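Local coordinates for meso-diaminopimelate dehydrogenase (Clostridium tetani, PDB 3WGZ), which catalyses the reversible NADP+-dependent oxidative deamination of meso-2,6-diaminopimelate, here as an engineered variant crystallised with D-leucine, at the interface of chains A and B. Numbering follows the deposited sequence. Chains: chain A/B, Meso-diaminopimelate dehydrogenase.

Contact 1: the interface of chains A and B. Residues chain A 259-260; chain B 21, 24-25, 278.
A:Gln260 lays its aliphatic stem on B:Lys21, with the two CB atoms 3.5 Å apart at the apolar centre. B:Lys21 belongs to helix 14-24, the helix that follows the glycine loop of the Rossmann nucleotide-binding fold, so the loop after strand 249-259 of one chain rests on the coenzyme domain of the other. CG of A:Gln260 sits 3.2 Å from the carbonyl O of B:Lys21, and a bend at chi2 (-60°) turns the amide away toward B:Lys24. The B:Lys24 chain is crossed at about a right angle, its CD 3.5 Å from NE2 of A:Gln260. B:Gln25 slides past in the opposite direction, with CG 4.0 Å from CG of A:Gln260 and the amide planes turned 47° apart. Its NE2 approaches the backbone N of A:Gln260, whose N-H points elsewhere, so this pair is no hydrogen bond. At the polar rim the extended B:Lys21 chain carries NZ to OE2 of B:Glu278, a salt bridge of 3.0 Å within chain B that meets the carboxylate from above its plane (54°). The carbonyl O of A:Gln260 lies too near this OE2, a clash of two acceptors if the carboxylate is ionised. OG1 of A:Thr259 gives OE1 of B:Glu278 a weak hydrogen bond of 3.4 Å.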
loop_
_atom_site.group_PDB
_atom_site.type_symbol
_atom_site.label_atom_id
_atom_site.label_comp_id
_atom_site.label_asym_id
_atom_site.label_seq_id
_atom_site.Cartn_x
_atom_site.Cartn_y
_atom_site.Cartn_z
ATOM N N THR A 259 -11.325 15.488 3.290
ATOM C CA THR A 259 -10.372 16.315 4.016
ATOM C C THR A 259 -11.200 17.539 4.403
ATOM O O THR A 259 -12.294 17.721 3.865
ATOM C CB THR A 259 -9.165 16.704 3.114
ATOM O OG1 THR A 259 -9.623 17.042 1.797
ATOM C CG2 THR A 259 -8.183 15.539 3.021
ATOM N N GLN A 260 -10.721 18.354 5.341
ATOM C CA GLN A 260 -11.489 19.533 5.754
ATOM C C GLN A 260 -12.085 20.243 4.553
ATOM O O GLN A 260 -11.387 20.537 3.584
ATOM C CB GLN A 260 -10.614 20.528 6.524
ATOM C CG GLN A 260 -10.609 20.349 8.037
ATOM C CD GLN A 260 -11.992 20.488 8.657
ATOM O OE1 GLN A 260 -12.836 19.594 8.535
ATOM N NE2 GLN A 260 -12.233 21.615 9.321
ATOM N N LYS B 21 -5.666 22.778 7.663
ATOM C CA LYS B 21 -6.939 22.060 7.613
ATOM C C LYS B 21 -6.807 20.655 8.184
ATOM O O LYS B 21 -7.567 20.254 9.066
ATOM C CB LYS B 21 -7.454 21.952 6.172
ATOM C CG LYS B 21 -8.125 23.198 5.650
ATOM C CD LYS B 21 -8.706 22.937 4.277
ATOM C CE LYS B 21 -9.396 24.165 3.727
ATOM N NZ LYS B 21 -10.052 23.873 2.425
ATOM N N LYS B 24 -6.810 19.996 11.931
ATOM C CA LYS B 24 -8.091 20.020 12.613
ATOM C C LYS B 24 -8.681 18.609 12.706
ATOM O O LYS B 24 -9.424 18.302 13.645
ATOM C CB LYS B 24 -9.060 20.946 11.875
ATOM C CG LYS B 24 -8.655 22.423 11.879
ATOM C CD LYS B 24 -9.718 23.269 11.174
ATOM C CE LYS B 24 -9.468 24.763 11.340
ATOM N NZ LYS B 24 -10.576 25.561 10.749
ATOM N N GLN B 25 -8.347 17.754 11.735
ATOM C CA GLN B 25 -8.851 16.376 11.714
ATOM C C GLN B 25 -7.981 15.444 12.544
ATOM O O GLN B 25 -8.187 14.236 12.544
ATOM C CB GLN B 25 -8.893 15.822 10.283
ATOM C CG GLN B 25 -9.652 16.654 9.270
ATOM C CD GLN B 25 -9.859 15.911 7.961
ATOM O OE1 GLN B 25 -8.941 15.283 7.436
ATOM N NE2 GLN B 25 -11.064 15.991 7.424
ATOM N N GLU B 278 -4.957 19.210 -0.789
ATOM C CA GLU B 278 -5.428 18.812 0.544
ATOM C C GLU B 278 -4.993 17.387 0.908
ATOM O O GLU B 278 -4.718 17.080 2.072
ATOM C CB GLU B 278 -6.954 18.934 0.645
ATOM C CG GLU B 278 -7.458 20.360 0.706
ATOM C CD GLU B 278 -8.961 20.453 0.958
ATOM O OE1 GLU B 278 -9.750 20.012 0.103
ATOM O OE2 GLU B 278 -9.351 20.969 2.020
#

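Contact 2: the interface of chains A and B. Residues chain A 139, 259, 263-265; chain B 273-275, 278-279.
Strand 263-273 of chain A meets the end of strand 264-273 of chain B, A:Gln265 forming an antiparallel beta bridge with B:Leu273; the loop 274-275 and the start of helix 276-296 of chain B continue the contact. This joins beta sheets of the two diaminopimelate dehydrogenase C-terminal domains. B:Glu274 holds the backbone of A:Lys264 at both ends. Its N donates to the carbonyl O of A:Lys264 over 2.9 Å, while its carboxylate OE1 accepts from the N of A:Lys264 at 2.7 Å, the donor standing 50° out of the carboxylate plane. The two side chains run side by side, yet NZ of A:Lys264 stays 4.9 Å from OE1 of B:Glu274, too far for a salt bridge, though a longer-range attraction is possible. A:Gln265, bent at chi2 (-77°), sends NE2 to the carbonyl O of B:Ser275 at 3.0 Å, with that oxygen close to its amide plane. Nearby, the CB atoms of A:Ala263 and B:Ser275 pack at 3.6 Å. B:Phe279, its CG anti to the backbone N (chi1 -174°), presents its ring edge to A:Leu139, whose CD2 lies in plane 3.9 Å from CD1. One ring face carries CD2 of B:Leu273, 3.6 Å above the plane and toward the rim.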
loop_
_atom_site.group_PDB
_atom_site.type_symbol
_atom_site.label_atom_id
_atom_site.label_comp_id
_atom_site.label_asym_id
_atom_site.label_seq_id
_atom_site.Cartn_x
_atom_site.Cartn_y
_atom_site.Cartn_z
ATOM N N LEU A 139 -6.305 9.537 5.560
ATOM C CA LEU A 139 -7.644 10.108 5.523
ATOM C C LEU A 139 -8.315 9.684 6.820
ATOM O O LEU A 139 -9.068 8.708 6.858
ATOM C CB LEU A 139 -8.413 9.573 4.320
ATOM C CG LEU A 139 -7.860 9.962 2.947
ATOM C CD1 LEU A 139 -8.613 9.223 1.864
ATOM C CD2 LEU A 139 -8.000 11.463 2.743
ATOM N N THR A 259 -11.325 15.488 3.290
ATOM C CA THR A 259 -10.372 16.315 4.016
ATOM C C THR A 259 -11.200 17.539 4.403
ATOM O O THR A 259 -12.294 17.721 3.865
ATOM C CB THR A 259 -9.165 16.704 3.114
ATOM O OG1 THR A 259 -9.623 17.042 1.797
ATOM C CG2 THR A 259 -8.183 15.539 3.021
ATOM N N ALA A 263 -13.745 17.856 0.366
ATOM C CA ALA A 263 -13.237 17.378 -0.921
ATOM C C ALA A 263 -13.125 15.850 -0.892
ATOM O O ALA A 263 -12.566 15.279 0.045
ATOM C CB ALA A 263 -11.882 18.001 -1.224
ATOM N N LYS A 264 -13.667 15.192 -1.911
ATOM C CA LYS A 264 -13.631 13.733 -1.996
ATOM C C LYS A 264 -12.238 13.181 -2.292
ATOM O O LYS A 264 -11.617 13.548 -3.281
ATOM C CB LYS A 264 -14.598 13.243 -3.080
ATOM C CG LYS A 264 -16.051 13.087 -2.642
ATOM C CD LYS A 264 -16.676 14.391 -2.171
ATOM C CE LYS A 264 -18.119 14.153 -1.720
ATOM N NZ LYS A 264 -18.760 15.366 -1.134
ATOM N N GLN A 265 -11.758 12.282 -1.440
ATOM C CA GLN A 265 -10.439 11.681 -1.621
ATOM C C GLN A 265 -10.595 10.170 -1.560
ATOM O O GLN A 265 -11.122 9.642 -0.576
ATOM C CB GLN A 265 -9.496 12.149 -0.513
ATOM C CG GLN A 265 -9.550 13.649 -0.255
ATOM C CD GLN A 265 -8.808 14.453 -1.292
ATOM O OE1 GLN A 265 -8.697 14.051 -2.456
ATOM N NE2 GLN A 265 -8.301 15.610 -0.882
ATOM N N LEU B 273 -8.047 12.036 -6.391
ATOM C CA LEU B 273 -8.078 13.195 -5.511
ATOM C C LEU B 273 -8.854 14.391 -6.018
ATOM O O LEU B 273 -8.440 15.051 -6.969
ATOM C CB LEU B 273 -6.635 13.619 -5.189
ATOM C CG LEU B 273 -5.662 12.451 -4.953
ATOM C CD1 LEU B 273 -4.241 12.979 -4.779
ATOM C CD2 LEU B 273 -6.099 11.638 -3.740
ATOM N N GLU B 274 -9.977 14.683 -5.366
ATOM C CA GLU B 274 -10.777 15.833 -5.755
ATOM C C GLU B 274 -9.908 17.058 -5.486
ATOM O O GLU B 274 -9.914 18.023 -6.248
ATOM C CB GLU B 274 -12.068 15.909 -4.934
ATOM C CG GLU B 274 -13.254 16.400 -5.748
ATOM C CD GLU B 274 -14.409 16.893 -4.895
ATOM O OE1 GLU B 274 -14.926 16.109 -4.069
ATOM O OE2 GLU B 274 -14.798 18.075 -5.063
ATOM N N SER B 275 -9.152 17.005 -4.395
ATOM C CA SER B 275 -8.251 18.094 -4.045
ATOM C C SER B 275 -6.836 17.548 -3.813
ATOM O O SER B 275 -6.513 17.083 -2.726
ATOM C CB SER B 275 -8.745 18.817 -2.791
ATOM O OG SER B 275 -7.869 19.874 -2.439
ATOM N N GLU B 278 -4.957 19.210 -0.789
ATOM C CA GLU B 278 -5.428 18.812 0.544
ATOM C C GLU B 278 -4.993 17.387 0.908
ATOM O O GLU B 278 -4.718 17.080 2.072
ATOM C CB GLU B 278 -6.954 18.934 0.645
ATOM C CG GLU B 278 -7.458 20.360 0.706
ATOM C CD GLU B 278 -8.961 20.453 0.958
ATOM O OE1 GLU B 278 -9.750 20.012 0.103
ATOM O OE2 GLU B 278 -9.351 20.969 2.020
ATOM N N PHE B 279 -4.924 16.518 -0.092
ATOM C CA PHE B 279 -4.503 15.150 0.163
ATOM C C PHE B 279 -3.033 15.148 0.540
ATOM O O PHE B 279 -2.636 14.571 1.552
ATOM C CB PHE B 279 -4.699 14.279 -1.071
ATOM C CG PHE B 279 -4.420 12.832 -0.821
ATOM C CD1 PHE B 279 -5.278 12.078 -0.027
ATOM C CD2 PHE B 279 -3.291 12.227 -1.356
ATOM C CE1 PHE B 279 -5.015 10.736 0.230
ATOM C CE2 PHE B 279 -3.014 10.891 -1.108
ATOM C CZ PHE B 279 -3.880 10.140 -0.311
#

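Contact 3: the interface of chains A and B. Residues chain A 120, 125, 129, 304-306; chain B 321-322, 325-326.
B:Leu326, the C-terminal residue, inserts its side chain between A:Thr304, A:Leu306 and A:Ser129, so that the C-terminal tail of one subunit docks on the other in the dimer interface; this end of the contact is the tightly packed one. CG of B:Leu326 stands roughly anti to the backbone N (chi1 -157°), and the two methyls part from there. CD2 of B:Leu326 reaches CG2 of A:Thr304 at 3.5 Å, while CD1 takes the other branch, lying 3.7 Å from CB of A:Ser129 and 4.0 Å from CG of A:Leu306, with A:Val305 a little farther behind. The terminal carboxylate is held as well: OG of A:Ser129 donates to O of B:Leu326 over 2.9 Å, the hydroxyl meeting that oxygen at 124° to the C=O bond and moderately tilted from the carbonyl plane. The same oxygen lies beside CB of A:Pro125. Toward helix 318-324 of chain B the contact thins to isolated touches. CD1 of A:Leu306 meets CB of B:Leu321 obliquely at 3.8 Å, and CG2 of A:Thr304 touches CD of B:Arg322 at 3.6 Å. On this side a water, water 1, bridges A:Thr304 and B:Arg322. OG1 of A:Thr304, which accepts a hydrogen bond from the backbone N of A:Leu306, is 3.1 Å from water 1. The guanidinium of B:Arg322 meets this water edge-on and in plane, NH2 standing 2.7 Å from its oxygen with an almost straight N-H (166°).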
loop_
_atom_site.group_PDB
_atom_site.type_symbol
_atom_site.label_atom_id
_atom_site.label_comp_id
_atom_site.label_asym_id
_atom_site.label_seq_id
_atom_site.Cartn_x
_atom_site.Cartn_y
_atom_site.Cartn_z
ATOM N N SER A 120 1.055 -13.467 10.937
ATOM C CA SER A 120 -0.002 -12.931 10.105
ATOM C C SER A 120 0.396 -12.103 8.889
ATOM O O SER A 120 -0.127 -11.009 8.678
ATOM C CB SER A 120 -0.944 -12.116 10.991
ATOM O OG SER A 120 -1.431 -12.927 12.046
ATOM N N PRO A 125 -4.625 -11.544 6.498
ATOM C CA PRO A 125 -3.831 -10.415 6.994
ATOM C C PRO A 125 -2.520 -10.207 6.211
ATOM O O PRO A 125 -2.048 -11.107 5.529
ATOM C CB PRO A 125 -3.574 -10.806 8.441
ATOM C CG PRO A 125 -3.377 -12.276 8.326
ATOM C CD PRO A 125 -4.568 -12.667 7.447
ATOM N N SER A 129 -3.959 -5.424 5.492
ATOM C CA SER A 129 -3.894 -4.793 6.809
ATOM C C SER A 129 -3.102 -3.493 6.680
ATOM O O SER A 129 -3.455 -2.461 7.252
ATOM C CB SER A 129 -3.173 -5.705 7.795
ATOM O OG SER A 129 -3.574 -7.046 7.626
ATOM N N THR A 304 4.508 -7.702 13.339
ATOM C CA THR A 304 3.537 -7.848 12.268
ATOM C C THR A 304 3.980 -6.921 11.158
ATOM O O THR A 304 4.854 -6.068 11.368
ATOM C CB THR A 304 2.135 -7.410 12.702
ATOM O OG1 THR A 304 2.048 -5.981 12.652
ATOM C CG2 THR A 304 1.844 -7.891 14.113
ATOM N N VAL A 305 3.380 -7.075 9.981
ATOM C CA VAL A 305 3.731 -6.222 8.862
ATOM C C VAL A 305 3.649 -4.747 9.254
ATOM O O VAL A 305 4.321 -3.919 8.663
ATOM C CB VAL A 305 2.798 -6.459 7.645
ATOM C CG1 VAL A 305 3.083 -7.821 7.034
ATOM C CG2 VAL A 305 1.326 -6.352 8.070
ATOM N N LEU A 306 2.842 -4.421 10.260
ATOM C CA LEU A 306 2.682 -3.029 10.670
ATOM C C LEU A 306 3.949 -2.402 11.244
ATOM O O LEU A 306 4.062 -1.177 11.297
ATOM C CB LEU A 306 1.544 -2.906 11.690
ATOM C CG LEU A 306 0.230 -3.614 11.314
ATOM C CD1 LEU A 306 -0.820 -3.339 12.375
ATOM C CD2 LEU A 306 -0.268 -3.130 9.958
ATOM N N LEU B 321 -4.174 -1.640 17.031
ATOM C CA LEU B 321 -4.014 -1.929 15.607
ATOM C C LEU B 321 -4.100 -3.424 15.282
ATOM O O LEU B 321 -4.847 -3.827 14.387
ATOM C CB LEU B 321 -2.678 -1.380 15.094
ATOM C CG LEU B 321 -2.526 0.143 15.090
ATOM C CD1 LEU B 321 -1.168 0.523 14.524
ATOM C CD2 LEU B 321 -3.627 0.761 14.263
ATOM N N ARG B 322 -3.336 -4.242 16.001
ATOM C CA ARG B 322 -3.337 -5.682 15.765
ATOM C C ARG B 322 -4.717 -6.279 16.003
ATOM O O ARG B 322 -5.079 -7.286 15.394
ATOM C CB ARG B 322 -2.317 -6.381 16.666
ATOM C CG ARG B 322 -0.877 -5.989 16.400
ATOM C CD ARG B 322 0.088 -6.928 17.104
ATOM N NE ARG B 322 0.170 -6.684 18.542
ATOM C CZ ARG B 322 1.009 -5.826 19.113
ATOM N NH1 ARG B 322 1.005 -5.675 20.429
ATOM N NH2 ARG B 322 1.860 -5.126 18.373
ATOM N N LEU B 325 -7.215 -3.652 12.962
ATOM C CA LEU B 325 -6.831 -3.708 11.554
ATOM C C LEU B 325 -6.079 -4.897 10.980
ATOM O O LEU B 325 -6.177 -5.161 9.779
ATOM C CB LEU B 325 -6.018 -2.460 11.205
ATOM C CG LEU B 325 -6.774 -1.156 11.010
ATOM C CD1 LEU B 325 -5.834 -0.103 10.416
ATOM C CD2 LEU B 325 -7.955 -1.414 10.072
ATOM N N LEU B 326 -5.308 -5.599 11.798
ATOM C CA LEU B 326 -4.536 -6.704 11.268
ATOM C C LEU B 326 -5.441 -7.816 10.754
ATOM O O LEU B 326 -5.543 -7.942 9.510
ATOM C CB LEU B 326 -3.580 -7.226 12.334
ATOM C CG LEU B 326 -2.351 -7.984 11.819
ATOM C CD1 LEU B 326 -1.562 -7.110 10.846
ATOM C CD2 LEU B 326 -1.482 -8.396 13.002
ATOM O OXT LEU B 326 -6.049 -8.529 11.584
HETATM O O HOH W 1 2.123 -5.078 15.651
#

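Contact 4: the interface of chains A and B. Residues chain A 18, 21-22, 25-26, 282; chain B 139-140, 258-260.
The carbonyl O of B:Asn258 is met from chain A by the amide of A:Gln25, both directly and through water 2. The water stands 2.8 Å from this carbonyl O of B:Asn258 and 3.1 Å from OE1 of A:Gln25. NE2 of A:Gln25 adds a straight but weak hydrogen bond of 3.4 Å to the same O of B:Asn258. A:Gln25 follows helix 14-23, the first helix of the Rossmann coenzyme domain, and its chain, extended beyond CG (chi2 -166°), carries the amide out to the end of strand 249-258. NE2 of B:Gln260, in the loop after that strand, is modelled 2.6 Å from OE1 of A:Gln25. That bond is doubtful, because the same nitrogen overlaps CD of A:Gln25. The B:Gln260 side chain also runs too close to the carbonyl O and CB of A:Lys21, which leaves its placement uncertain. On another flank of A:Gln25, CB rests on the ring carbon CG of B:Pro140 at 3.8 Å. Behind this contact ND2 of A:Asn26 donates to the carbonyl O of A:Ala22 over 2.9 Å, tying the chain after the helix back to its last turn. OG of A:Ser282, on helix 276-296, adds a 3.8 Å contact with the methyl CG2 of B:Thr259.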
loop_
_atom_site.group_PDB
_atom_site.type_symbol
_atom_site.label_atom_id
_atom_site.label_comp_id
_atom_site.label_asym_id
_atom_site.label_seq_id
_atom_site.Cartn_x
_atom_site.Cartn_y
_atom_site.Cartn_z
ATOM N N GLY A 18 4.763 -23.301 -2.992
ATOM C CA GLY A 18 4.908 -21.945 -3.484
ATOM C C GLY A 18 6.151 -21.246 -2.980
ATOM O O GLY A 18 6.783 -20.493 -3.716
ATOM N N LYS A 21 9.253 -22.404 -4.882
ATOM C CA LYS A 21 9.360 -21.764 -6.187
ATOM C C LYS A 21 9.820 -20.305 -6.079
ATOM O O LYS A 21 10.711 -19.869 -6.816
ATOM C CB LYS A 21 8.004 -21.833 -6.896
ATOM C CG LYS A 21 7.506 -23.252 -7.123
ATOM C CD LYS A 21 5.986 -23.322 -7.064
ATOM C CE LYS A 21 5.343 -22.628 -8.247
ATOM N NZ LYS A 21 5.515 -23.423 -9.492
ATOM N N ALA A 22 9.210 -19.556 -5.165
ATOM C CA ALA A 22 9.546 -18.150 -4.973
ATOM C C ALA A 22 11.003 -17.950 -4.587
ATOM O O ALA A 22 11.618 -16.956 -4.966
ATOM C CB ALA A 22 8.641 -17.535 -3.911
ATOM N N GLN A 25 13.226 -17.114 -7.272
ATOM C CA GLN A 25 13.157 -15.793 -7.895
ATOM C C GLN A 25 13.995 -14.775 -7.112
ATOM O O GLN A 25 14.080 -13.597 -7.482
ATOM C CB GLN A 25 11.705 -15.307 -7.967
ATOM C CG GLN A 25 10.770 -16.233 -8.721
ATOM C CD GLN A 25 9.446 -15.577 -9.064
ATOM O OE1 GLN A 25 8.811 -14.947 -8.216
ATOM N NE2 GLN A 25 9.020 -15.727 -10.312
ATOM N N ASN A 26 14.609 -15.249 -6.028
ATOM C CA ASN A 26 15.443 -14.418 -5.165
ATOM C C ASN A 26 16.883 -14.917 -5.126
ATOM O O ASN A 26 17.200 -15.877 -4.428
ATOM C CB ASN A 26 14.872 -14.414 -3.753
ATOM C CG ASN A 26 13.571 -13.666 -3.661
ATOM O OD1 ASN A 26 13.553 -12.471 -3.381
ATOM N ND2 ASN A 26 12.465 -14.361 -3.913
ATOM N N SER A 282 5.189 -15.596 -2.147
ATOM C CA SER A 282 6.183 -14.583 -2.484
ATOM C C SER A 282 6.202 -13.548 -1.374
ATOM O O SER A 282 7.236 -12.954 -1.084
ATOM C CB SER A 282 5.831 -13.893 -3.795
ATOM O OG SER A 282 5.540 -14.836 -4.798
ATOM N N LEU B 139 6.843 -9.130 -5.908
ATOM C CA LEU B 139 6.870 -9.801 -7.200
ATOM C C LEU B 139 8.138 -9.357 -7.920
ATOM O O LEU B 139 8.102 -8.483 -8.785
ATOM C CB LEU B 139 5.632 -9.421 -8.015
ATOM C CG LEU B 139 4.314 -9.807 -7.341
ATOM C CD1 LEU B 139 3.134 -9.249 -8.115
ATOM C CD2 LEU B 139 4.225 -11.320 -7.249
ATOM N N PRO B 140 9.283 -9.956 -7.556
ATOM C CA PRO B 140 10.596 -9.658 -8.135
ATOM C C PRO B 140 10.674 -9.829 -9.651
ATOM O O PRO B 140 11.471 -9.159 -10.318
ATOM C CB PRO B 140 11.524 -10.603 -7.377
ATOM C CG PRO B 140 10.615 -11.747 -7.000
ATOM C CD PRO B 140 9.379 -11.045 -6.566
ATOM N N ASN B 258 4.631 -12.368 -12.582
ATOM C CA ASN B 258 4.309 -13.770 -12.659
ATOM C C ASN B 258 5.078 -14.504 -11.591
ATOM O O ASN B 258 6.194 -14.115 -11.230
ATOM C CB ASN B 258 4.723 -14.321 -14.015
ATOM C CG ASN B 258 6.201 -14.130 -14.275
ATOM O OD1 ASN B 258 6.649 -13.026 -14.577
ATOM N ND2 ASN B 258 6.974 -15.204 -14.134
ATOM N N THR B 259 4.477 -15.564 -11.079
ATOM C CA THR B 259 5.149 -16.374 -10.094
ATOM C C THR B 259 5.934 -17.396 -10.900
ATOM O O THR B 259 5.666 -17.613 -12.082
ATOM C CB THR B 259 4.153 -17.081 -9.164
ATOM O OG1 THR B 259 2.937 -17.349 -9.879
ATOM C CG2 THR B 259 3.870 -16.218 -7.941
ATOM N N GLN B 260 6.919 -17.994 -10.249
ATOM C CA GLN B 260 7.797 -18.989 -10.833
ATOM C C GLN B 260 7.129 -19.901 -11.857
ATOM O O GLN B 260 7.681 -20.144 -12.932
ATOM C CB GLN B 260 8.400 -19.810 -9.701
ATOM C CG GLN B 260 8.769 -18.947 -8.488
ATOM C CD GLN B 260 7.554 -18.379 -7.734
ATOM O OE1 GLN B 260 6.751 -19.123 -7.170
ATOM N NE2 GLN B 260 7.428 -17.058 -7.725
HETATM O O HOH W 2 7.484 -12.450 -9.367
#

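Contacts 1 and 2 adjoin, their C-alpha centres about 9 Å apart, and share A:Thr259 and B:Glu278, so the bridged strands and the coenzyme-domain helix are coupled through one patch. Contact 4, about 41 Å from contact 1, partly repeats it with the chains exchanged, residues 21, 25, 259 and 260 recurring. The modelled side chain of residue 260 differs between the copies, but the chain B copy overlaps its neighbours, so the difference may be a modelling matter. Contact 3, about 26 Å from contacts 1 and 2, adds the C-terminal tail. Such spread, reciprocal contacts are consistent with a dimer.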